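Side-chain contacts in histone FOLD protein (Methanopyrus kandleri, PDB 1F1E), which is an archaeal histone with two histone-fold regions in one chain, which pairs with a second copy and probably serves to bind and package DNA: residues Ala9-Arg12 against Ile13-Gly17; Arg99-Ser102 against Asp103-Asp106; Ile112-Ala115 against Thr116-Gly120. All blocks are in the same frame, centred on the assembly; numbering follows the deposited sequence. Where two conformers were deposited one is given.

Contact 1 of 3, residues Ala9-Arg12 against Ile13-Gly17; sequences AIER and IFRQG
Ala9 opens the contact by giving its carbonyl oxygen to Ile13 N, 2.9 Å away, the first in a ladder of i to i+4 bonds along helix 7-15, the short first helix of a histone fold. The same oxygen lies beneath the Ile13 side chain: CG1 stands anti to the carbonyl carbon (chi1 -67°), which brings CG1 to 3.2 Å from Ala9 O, and CD1 also lies against that oxygen. Ile10 repeats the backbone bond through its O, which takes the amide N of Phe14. The side chain of Ile10 itself turns to Val35 on helix 25-51, while the Phe14 side chain packs against Ile31 of that helix and against Leu119 and Ala123 of helix 102-129.

Glu11 meets Arg15 through both backbone and side chain. Its O accepts Arg15 N, and its extended side chain runs beside that of Arg15, both pointing the same way. A single carboxylate oxygen, Glu11 OE2, takes both donors, NH1 of Arg15 at 2.8 Å and NE of Arg15 at 3.1 Å. The oxygen lies in the guanidinium plane, yet the carboxylate is turned 44° from that plane; NH1 meets OE2 nearly end-on to its C-O bond, whereas NE comes from the anti side and at a poorer N-H angle of 136°. Lys28 adds a weak, long ion pair to OE2. Arg12 O receives Gln16 N in a weak bond, and Gln16 CG rests 3.3 Å from that oxygen. The guanidinium of Arg12 turns back over Ala9 N and pairs with Glu81.

With two N-H groups converging on one oxygen, the salt bridge should fix the rotation of the Arg15 guanidinium and probably concentrates negative charge on OE2.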
ATOM      1  N   ALA A   9     -19.763 -13.937  -6.612  1.00 20.09           N
ATOM      2  CA  ALA A   9     -19.428 -12.587  -7.145  1.00 17.95           C
ATOM      3  C   ALA A   9     -17.920 -12.344  -7.073  1.00 16.75           C
ATOM      4  O   ALA A   9     -17.361 -11.872  -8.075  1.00 17.15           O
ATOM      5  CB  ALA A   9     -20.195 -11.472  -6.467  1.00 20.67           C
ATOM      6  N   ILE A  10     -17.271 -12.683  -5.956  1.00 16.39           N
ATOM      7  CA  ILE A  10     -15.803 -12.637  -5.870  1.00 14.84           C
ATOM      8  C   ILE A  10     -15.157 -13.371  -7.031  1.00 15.74           C
ATOM      9  O   ILE A  10     -14.276 -12.846  -7.713  1.00 18.66           O
ATOM     10  CB  ILE A  10     -15.297 -13.170  -4.540  1.00 15.31           C
ATOM     11  CG1 ILE A  10     -15.804 -12.296  -3.356  1.00 16.07           C
ATOM     12  CG2 ILE A  10     -13.793 -13.302  -4.535  1.00 13.73           C
ATOM     13  CD1 ILE A  10     -15.474 -12.956  -2.029  1.00 17.34           C
ATOM     14  N   GLU A  11     -15.621 -14.606  -7.261  1.00 17.19           N
ATOM     15  CA  GLU A  11     -15.072 -15.330  -8.373  1.00 18.34           C
ATOM     16  C   GLU A  11     -15.300 -14.699  -9.732  1.00 18.29           C
ATOM     17  O   GLU A  11     -14.342 -14.688 -10.449  1.00 20.62           O
ATOM     18  CB  GLU A  11     -15.735 -16.738  -8.392  1.00 19.05           C
ATOM     19  CG  GLU A  11     -15.056 -17.596  -9.435  1.00 22.78           C
ATOM     20  CD  GLU A  11     -15.621 -18.977  -9.562  1.00 23.55           C
ATOM     21  OE1 GLU A  11     -16.452 -19.377  -8.701  1.00 24.46           O
ATOM     22  OE2 GLU A  11     -15.229 -19.631 -10.550  1.00 30.20           O
ATOM     23  N   ARG A  12     -16.541 -14.241 -10.012  1.00 17.70           N
ATOM     24  CA  ARG A  12     -16.745 -13.658 -11.342  1.00 18.79           C
ATOM     25  C   ARG A  12     -15.829 -12.440 -11.569  1.00 17.13           C
ATOM     26  O   ARG A  12     -15.300 -12.219 -12.645  1.00 19.00           O
ATOM     27  CB  ARG A  12     -18.200 -13.282 -11.629  1.00 18.70           C
ATOM     28  CG  ARG A  12     -19.126 -14.510 -11.756  1.00 22.01           C
ATOM     29  CD  ARG A  12     -20.512 -14.011 -12.195  1.00 23.47           C
ATOM     30  NE  ARG A  12     -21.120 -13.269 -11.082  1.00 23.99           N
ATOM     31  CZ  ARG A  12     -21.847 -13.783 -10.106  1.00 24.75           C
ATOM     32  NH1 ARG A  12     -22.129 -15.081 -10.017  1.00 26.22           N
ATOM     33  NH2 ARG A  12     -22.335 -13.003  -9.178  1.00 22.71           N
ATOM     34  N   ILE A  13     -15.705 -11.652 -10.483  1.00 15.68           N
ATOM     35  CA  ILE A  13     -14.989 -10.400 -10.613  1.00 15.16           C
ATOM     36  C   ILE A  13     -13.522 -10.732 -10.835  1.00 15.83           C
ATOM     37  O   ILE A  13     -12.853 -10.173 -11.683  1.00 16.37           O
ATOM     38  CB  ILE A  13     -15.263  -9.489  -9.447  1.00 14.66           C
ATOM     39  CG1 ILE A  13     -16.717  -9.009  -9.437  1.00 14.85           C
ATOM     40  CG2 ILE A  13     -14.329  -8.311  -9.405  1.00 15.09           C
ATOM     41  CD1 ILE A  13     -17.165  -8.504  -8.062  1.00 15.09           C
ATOM     42  N   PHE A  14     -12.982 -11.620 -10.009  1.00 16.50           N
ATOM     43  CA  PHE A  14     -11.571 -12.011 -10.207  1.00 16.68           C
ATOM     44  C   PHE A  14     -11.358 -12.561 -11.605  1.00 18.48           C
ATOM     45  O   PHE A  14     -10.378 -12.261 -12.287  1.00 18.91           O
ATOM     46  CB  PHE A  14     -11.238 -13.059  -9.163  1.00 17.21           C
ATOM     47  CG  PHE A  14      -9.808 -13.500  -9.165  1.00 14.70           C
ATOM     48  CD1 PHE A  14      -9.407 -14.622  -9.826  1.00 15.62           C
ATOM     49  CD2 PHE A  14      -8.846 -12.746  -8.494  1.00 13.54           C
ATOM     50  CE1 PHE A  14      -8.089 -15.052  -9.833  1.00 15.09           C
ATOM     51  CE2 PHE A  14      -7.546 -13.143  -8.524  1.00 13.89           C
ATOM     52  CZ  PHE A  14      -7.162 -14.288  -9.184  1.00 15.00           C
ATOM     53  N   ARG A  15     -12.326 -13.389 -12.030  1.00 19.95           N
ATOM     54  CA  ARG A  15     -12.189 -14.022 -13.345  1.00 22.75           C
ATOM     55  C   ARG A  15     -12.252 -13.032 -14.491  1.00 23.24           C
ATOM     56  O   ARG A  15     -11.751 -13.220 -15.603  1.00 23.09           O
ATOM     57  CB  ARG A  15     -13.295 -15.090 -13.441  1.00 25.21           C
ATOM     58  CG  ARG A  15     -13.071 -16.365 -14.125  1.00 29.86           C
ATOM     59  CD  ARG A  15     -14.366 -17.164 -14.185  1.00 31.58           C
ATOM     60  NE  ARG A  15     -14.351 -18.303 -13.257  1.00 32.27           N
ATOM     61  CZ  ARG A  15     -13.659 -19.411 -13.537  1.00 32.01           C
ATOM     62  NH1 ARG A  15     -13.670 -20.429 -12.690  1.00 33.73           N
ATOM     63  NH2 ARG A  15     -12.949 -19.510 -14.653  1.00 32.89           N
ATOM     64  N   GLN A  16     -12.824 -11.851 -14.303  1.00 22.64           N
ATOM     65  CA  GLN A  16     -12.796 -10.816 -15.297  1.00 23.45           C
ATOM     66  C   GLN A  16     -11.374 -10.450 -15.663  1.00 22.30           C
ATOM     67  O   GLN A  16     -11.122  -9.969 -16.753  1.00 27.81           O
ATOM     68  CB  GLN A  16     -13.416  -9.499 -14.796  1.00 22.82           C
ATOM     69  CG  GLN A  16     -14.910  -9.596 -14.613  1.00 21.58           C
ATOM     70  CD  GLN A  16     -15.587  -8.436 -13.925  1.00 19.95           C
ATOM     71  OE1 GLN A  16     -16.792  -8.432 -13.732  1.00 22.59           O
ATOM     72  NE2 GLN A  16     -14.825  -7.424 -13.538  1.00 20.99           N
ATOM     73  N   GLY A  17     -10.435 -10.690 -14.752  1.00 20.60           N
ATOM     74  CA  GLY A  17      -9.069 -10.345 -15.058  1.00 20.19           C
ATOM     75  C   GLY A  17      -8.268 -11.508 -15.592  1.00 20.09           C
ATOM     76  O   GLY A  17      -7.082 -11.294 -15.882  1.00 20.00           O
TER

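Contact 2 of 3, residues Arg99-Ser102 against Asp103-Asp106; sequences RASS and DAVD
Ser101 is the N-cap of helix 102-129, its hydroxyl accepting from Ala104 N; this is the long central helix of the second histone fold, and it starts where the chain leaves the short strand 99-100. The capping bond from Ala104 N to Ser101 OG spans 3.0 Å, with an N-H angle of 151°. Ser101 OG sits between its own backbone N and carbonyl carbon (chi1 75°), which turns it back over the first turn, where it also touches Ala104 CB at 3.3 Å. Two backbone bonds begin the helical ladder: Val105 N to Ser101 O, and Asp106 N to Ser102 O. The cap thus gives an acceptor to an amide that precedes the regular i to i+4 pattern.

Apolar contact is slight. Ala100 CB meets the CG2 branch of Val105 at 3.9 Å, and that same methyl lies against Ser101 O. Val105 also packs on Val88 and Arg89 of helix 85-94, and Ala104 on Leu58 and Leu63, bringing the helix start against helix 85-94, strand 57-58 and helix 60-70. Strand 57-58 pairs with strand 99-100 through backbone bonds of Leu58 to Arg99 and Ser101.

Polar side chains gather on the outer side of the turn. Asp106 OD1 is held by Arg85 in a salt bridge. One ordered water receives the Ser102 OG proton and donates to Asp103 OD1 and Asp106 OD2, each of the three bonds 2.7 Å long.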
ATOM      1  N   ARG A  99     -21.572   7.948   7.811  1.00 12.31           N
ATOM      2  CA  ARG A  99     -22.221   8.727   6.773  1.00 12.05           C
ATOM      3  C   ARG A  99     -21.357   8.639   5.530  1.00 11.83           C
ATOM      4  O   ARG A  99     -20.144   8.849   5.549  1.00 11.22           O
ATOM      5  CB  ARG A  99     -22.320  10.191   7.125  0.64 14.67           C
ATOM      6  CG  ARG A  99     -22.920  10.384   8.523  0.64 16.02           C
ATOM      7  CD  ARG A  99     -23.138  11.836   8.789  0.64 17.71           C
ATOM      8  NE  ARG A  99     -24.389  12.363   8.269  0.64 18.97           N
ATOM      9  CZ  ARG A  99     -25.529  12.068   8.873  0.64 20.65           C
ATOM     10  NH1 ARG A  99     -25.605  11.273   9.941  0.64 25.71           N
ATOM     11  NH2 ARG A  99     -26.598  12.594   8.355  0.64 19.66           N
ATOM     12  N   ALA A 100     -22.000   8.322   4.417  1.00 11.08           N
ATOM     13  CA  ALA A 100     -21.299   8.318   3.135  1.00 11.17           C
ATOM     14  C   ALA A 100     -22.253   8.841   2.067  1.00 11.54           C
ATOM     15  O   ALA A 100     -23.451   8.639   2.127  1.00 16.07           O
ATOM     16  CB  ALA A 100     -20.878   6.892   2.832  1.00 12.60           C
ATOM     17  N   SER A 101     -21.675   9.460   1.051  1.00 11.34           N
ATOM     18  CA  SER A 101     -22.442   9.801  -0.109  1.00 11.00           C
ATOM     19  C   SER A 101     -22.620   8.605  -1.021  1.00  9.70           C
ATOM     20  O   SER A 101     -21.875   7.642  -0.979  1.00  9.87           O
ATOM     21  CB  SER A 101     -21.793  10.914  -0.900  1.00 11.80           C
ATOM     22  OG  SER A 101     -20.674  10.349  -1.599  1.00 12.51           O
ATOM     23  N   SER A 102     -23.631   8.623  -1.886  1.00  9.56           N
ATOM     24  CA  SER A 102     -23.825   7.519  -2.805  1.00  9.63           C
ATOM     25  C   SER A 102     -22.636   7.368  -3.742  1.00 10.02           C
ATOM     26  O   SER A 102     -22.212   6.245  -3.974  1.00 10.24           O
ATOM     27  CB  SER A 102     -25.106   7.763  -3.579  1.00 11.14           C
ATOM     28  OG  SER A 102     -25.319   6.766  -4.543  1.00 13.25           O
ATOM     29  N   ASP A 103     -22.084   8.460  -4.232  1.00 11.09           N
ATOM     30  CA  ASP A 103     -20.919   8.388  -5.074  1.00 11.58           C
ATOM     31  C   ASP A 103     -19.690   7.817  -4.334  1.00 10.97           C
ATOM     32  O   ASP A 103     -18.853   7.129  -4.919  1.00 11.63           O
ATOM     33  CB  ASP A 103     -20.543   9.793  -5.629  1.00 14.32           C
ATOM     34  CG  ASP A 103     -21.529  10.268  -6.666  1.00 15.24           C
ATOM     35  OD1 ASP A 103     -22.399   9.484  -7.093  1.00 19.33           O
ATOM     36  OD2 ASP A 103     -21.401  11.465  -6.984  1.00 19.52           O
ATOM     37  N   ALA A 104     -19.559   8.046  -3.068  1.00 11.13           N
ATOM     38  CA  ALA A 104     -18.461   7.449  -2.290  1.00 10.02           C
ATOM     39  C   ALA A 104     -18.601   5.940  -2.213  1.00  8.64           C
ATOM     40  O   ALA A 104     -17.644   5.230  -2.383  1.00  9.79           O
ATOM     41  CB  ALA A 104     -18.424   8.039  -0.872  1.00 12.16           C
ATOM     42  N   VAL A 105     -19.838   5.521  -1.901  1.00  8.76           N
ATOM     43  CA  VAL A 105     -20.108   4.073  -1.887  1.00  9.14           C
ATOM     44  C   VAL A 105     -19.801   3.461  -3.239  1.00  8.93           C
ATOM     45  O   VAL A 105     -19.166   2.411  -3.285  1.00  9.68           O
ATOM     46  CB  VAL A 105     -21.531   3.814  -1.407  1.00 10.08           C
ATOM     47  CG1 VAL A 105     -21.850   2.336  -1.496  1.00 13.11           C
ATOM     48  CG2 VAL A 105     -21.706   4.355   0.021  1.00 12.63           C
ATOM     49  N   ASP A 106     -20.243   4.097  -4.315  1.00  9.02           N
ATOM     50  CA  ASP A 106     -19.981   3.529  -5.603  1.00 10.38           C
ATOM     51  C   ASP A 106     -18.490   3.480  -5.898  1.00 10.58           C
ATOM     52  O   ASP A 106     -18.056   2.523  -6.567  1.00 11.48           O
ATOM     53  CB  ASP A 106     -20.672   4.365  -6.676  1.00 13.36           C
ATOM     54  CG  ASP A 106     -22.150   4.260  -6.711  1.00 15.13           C
ATOM     55  OD1 ASP A 106     -22.680   3.356  -6.039  1.00 15.35           O
ATOM     56  OD2 ASP A 106     -22.772   5.042  -7.467  1.00 19.73           O
TER
HETATM   57  O   HOH W   1     -24.010   7.297  -6.815  1.00 18.71           O

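Contact 3 of 3, residues Ile112-Ala115 against Thr116-Gly120; sequences ICRA and TEELG
Backbone bonds from Thr116 N, Glu117 N, Glu118 N and Leu119 N to the carbonyls of Ile112, Cys113, Arg114 and Ala115 carry the middle of helix 102-129 through this contact as regular alpha-helix. Ile112 O has a second donor: Thr116 OG1, placed anti to its own carbonyl carbon (chi1 -62°), gives its proton to Ile112 O over 2.8 Å. Amide and hydroxyl reach that oxygen from opposite faces of the carbonyl plane, which lets it serve both; the bond satisfies the hydroxyl of this buried residue within the helix. The Thr116 side chain packs against Val35, Ile13 and Phe14.

On the polar side Arg114 bends at chi2 (62°) and swings its guanidinium along the helix to both glutamates. NH1 of Arg114 bonds Glu117 OE1 at 2.7 Å, meeting it on the anti side, the guanidinium and carboxylate planes 65° apart. Glu118, in one of its two conformers, passes over a guanidinium face: its CB stands 4.3 Å above the centre, and Arg114 NH2 lies 3.7 Å from Glu118 OE1, a long ion pair held by charge alone, with no N-H directed at the oxygen. Arg114 is also held by Glu73 O and Glu121.

The acidic groups around Arg114 should favour its positive charge, and in this conformer the network may extend through Glu118 to Lys150 of the second subunit, which probably offsets part of the negative excess.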
ATOM      1  N   ILE A 112     -12.790  -1.800  -4.821  1.00  9.28           N
ATOM      2  CA  ILE A 112     -12.535  -3.158  -4.390  1.00  9.41           C
ATOM      3  C   ILE A 112     -12.743  -4.115  -5.544  1.00 10.38           C
ATOM      4  O   ILE A 112     -12.074  -5.141  -5.637  1.00 11.45           O
ATOM      5  CB  ILE A 112     -13.345  -3.518  -3.124  1.00  8.92           C
ATOM      6  CG1 ILE A 112     -14.844  -3.541  -3.292  1.00  9.87           C
ATOM      7  CG2 ILE A 112     -12.935  -2.630  -1.964  1.00 10.28           C
ATOM      8  CD1 ILE A 112     -15.603  -4.099  -2.104  1.00 11.67           C
ATOM      9  N   CYS A 113     -13.701  -3.841  -6.432  1.00 10.07           N
ATOM     10  CA  CYS A 113     -13.907  -4.743  -7.555  1.00 10.70           C
ATOM     11  C   CYS A 113     -12.762  -4.638  -8.567  1.00 10.59           C
ATOM     12  O   CYS A 113     -12.292  -5.701  -8.996  1.00 11.14           O
ATOM     13  CB  CYS A 113     -15.257  -4.471  -8.186  1.00 11.79           C
ATOM     14  SG  CYS A 113     -16.652  -4.861  -7.122  1.00 13.73           S
ATOM     15  N   ARG A 114     -12.373  -3.413  -8.876  1.00 10.40           N
ATOM     16  CA  ARG A 114     -11.266  -3.252  -9.790  1.00 10.39           C
ATOM     17  C   ARG A 114     -10.006  -3.857  -9.192  1.00  9.88           C
ATOM     18  O   ARG A 114      -9.213  -4.497  -9.881  1.00 10.51           O
ATOM     19  CB  ARG A 114     -11.025  -1.804 -10.127  1.00 12.11           C
ATOM     20  CG  ARG A 114      -9.799  -1.533 -10.967  1.00 11.26           C
ATOM     21  CD  ARG A 114      -9.835  -2.204 -12.349  1.00 14.40           C
ATOM     22  NE  ARG A 114      -8.539  -2.096 -12.925  1.00 15.59           N
ATOM     23  CZ  ARG A 114      -7.869  -2.916 -13.711  1.00 17.88           C
ATOM     24  NH1 ARG A 114      -8.415  -4.041 -14.104  1.00 21.04           N
ATOM     25  NH2 ARG A 114      -6.648  -2.591 -14.092  1.00 24.18           N
ATOM     26  N   ALA A 115      -9.783  -3.718  -7.873  1.00  9.97           N
ATOM     27  CA  ALA A 115      -8.622  -4.288  -7.229  1.00  9.11           C
ATOM     28  C   ALA A 115      -8.638  -5.803  -7.340  1.00  8.36           C
ATOM     29  O   ALA A 115      -7.613  -6.439  -7.594  1.00  9.44           O
ATOM     30  CB  ALA A 115      -8.522  -3.859  -5.799  1.00  9.44           C
ATOM     31  N   THR A 116      -9.809  -6.396  -7.241  1.00  9.12           N
ATOM     32  CA  THR A 116      -9.949  -7.842  -7.384  1.00  9.04           C
ATOM     33  C   THR A 116      -9.660  -8.300  -8.836  1.00 10.23           C
ATOM     34  O   THR A 116      -8.919  -9.255  -8.994  1.00 11.30           O
ATOM     35  CB  THR A 116     -11.354  -8.249  -6.939  1.00  9.29           C
ATOM     36  OG1 THR A 116     -11.548  -7.928  -5.582  1.00 10.58           O
ATOM     37  CG2 THR A 116     -11.560  -9.754  -7.008  1.00 12.48           C
ATOM     38  N   GLU A 117     -10.210  -7.578  -9.800  1.00 10.89           N
ATOM     39  CA  GLU A 117      -9.934  -7.843 -11.193  1.00 12.30           C
ATOM     40  C   GLU A 117      -8.460  -7.701 -11.500  1.00 11.75           C
ATOM     41  O   GLU A 117      -7.845  -8.510 -12.171  1.00 13.14           O
ATOM     42  CB  GLU A 117     -10.766  -6.856 -12.019  1.00 13.89           C
ATOM     43  CG  GLU A 117     -10.622  -7.046 -13.524  1.00 15.89           C
ATOM     44  CD  GLU A 117     -11.439  -5.958 -14.208  1.00 17.93           C
ATOM     45  OE1 GLU A 117     -11.036  -4.787 -14.213  1.00 18.76           O
ATOM     46  OE2 GLU A 117     -12.486  -6.377 -14.709  1.00 21.04           O
ATOM     47  N   GLU A 118      -7.843  -6.659 -10.966  1.00 10.62           N
ATOM     48  CA  GLU A 118      -6.414  -6.439 -11.138  1.00 11.33           C
ATOM     49  C   GLU A 118      -5.565  -7.556 -10.526  1.00  9.98           C
ATOM     50  O   GLU A 118      -4.554  -7.999 -11.086  1.00 10.07           O
ATOM     51  CB  GLU A 118      -6.017  -5.112 -10.548  1.00 12.80           C
ATOM     52  CG  GLU A 118      -4.699  -4.583 -10.977  0.57 13.70           C
ATOM     53  CD  GLU A 118      -4.647  -3.161 -10.383  0.57 14.26           C
ATOM     54  OE1 GLU A 118      -4.526  -2.171 -11.111  0.57 16.81           O
ATOM     55  OE2 GLU A 118      -4.745  -3.118  -9.140  0.57 12.59           O
ATOM     56  N   LEU A 119      -6.063  -8.035  -9.405  1.00  9.67           N
ATOM     57  CA  LEU A 119      -5.397  -9.229  -8.845  1.00  9.61           C
ATOM     58  C   LEU A 119      -5.470 -10.418  -9.776  1.00  9.94           C
ATOM     59  O   LEU A 119      -4.492 -11.172  -9.895  1.00 10.99           O
ATOM     60  CB  LEU A 119      -6.037  -9.533  -7.508  1.00  9.70           C
ATOM     61  CG  LEU A 119      -5.295 -10.479  -6.580  1.00 10.84           C
ATOM     62  CD1 LEU A 119      -4.015  -9.792  -6.046  1.00 12.77           C
ATOM     63  CD2 LEU A 119      -6.228 -11.019  -5.525  1.00 14.09           C
ATOM     64  N   GLY A 120      -6.604 -10.598 -10.430  1.00 11.05           N
ATOM     65  CA  GLY A 120      -6.758 -11.669 -11.384  1.00 11.24           C
ATOM     66  C   GLY A 120      -5.795 -11.469 -12.547  1.00 12.26           C
ATOM     67  O   GLY A 120      -5.146 -12.371 -13.068  1.00 13.91           O
TER
HETATM   68  O   HOH W   2      -5.086  -5.611  -6.992  1.00 19.56           O

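Contact 3 is buried near the centre of the chain; contact 1, partly buried, packs beside it, their centres about 8 Å apart. They touch: Phe14 and Ile13 of residues 9-17 pack on helix 102-129, and Gln16 NE2 probably bonds Glu117 OE2 at 2.8 Å. They thereby join the first histone-fold region to the second. Contact 2 shares helix 102-129 with contact 3 but sits at its more exposed start, about 20 Å away between centres. The chemistry follows the location: direct arginine-glutamate pairs edge the apolar packing of contacts 1 and 3, whereas at contact 2 a serine cap and a bridging water serve the helix end. Contact 3 alone reaches the second subunit.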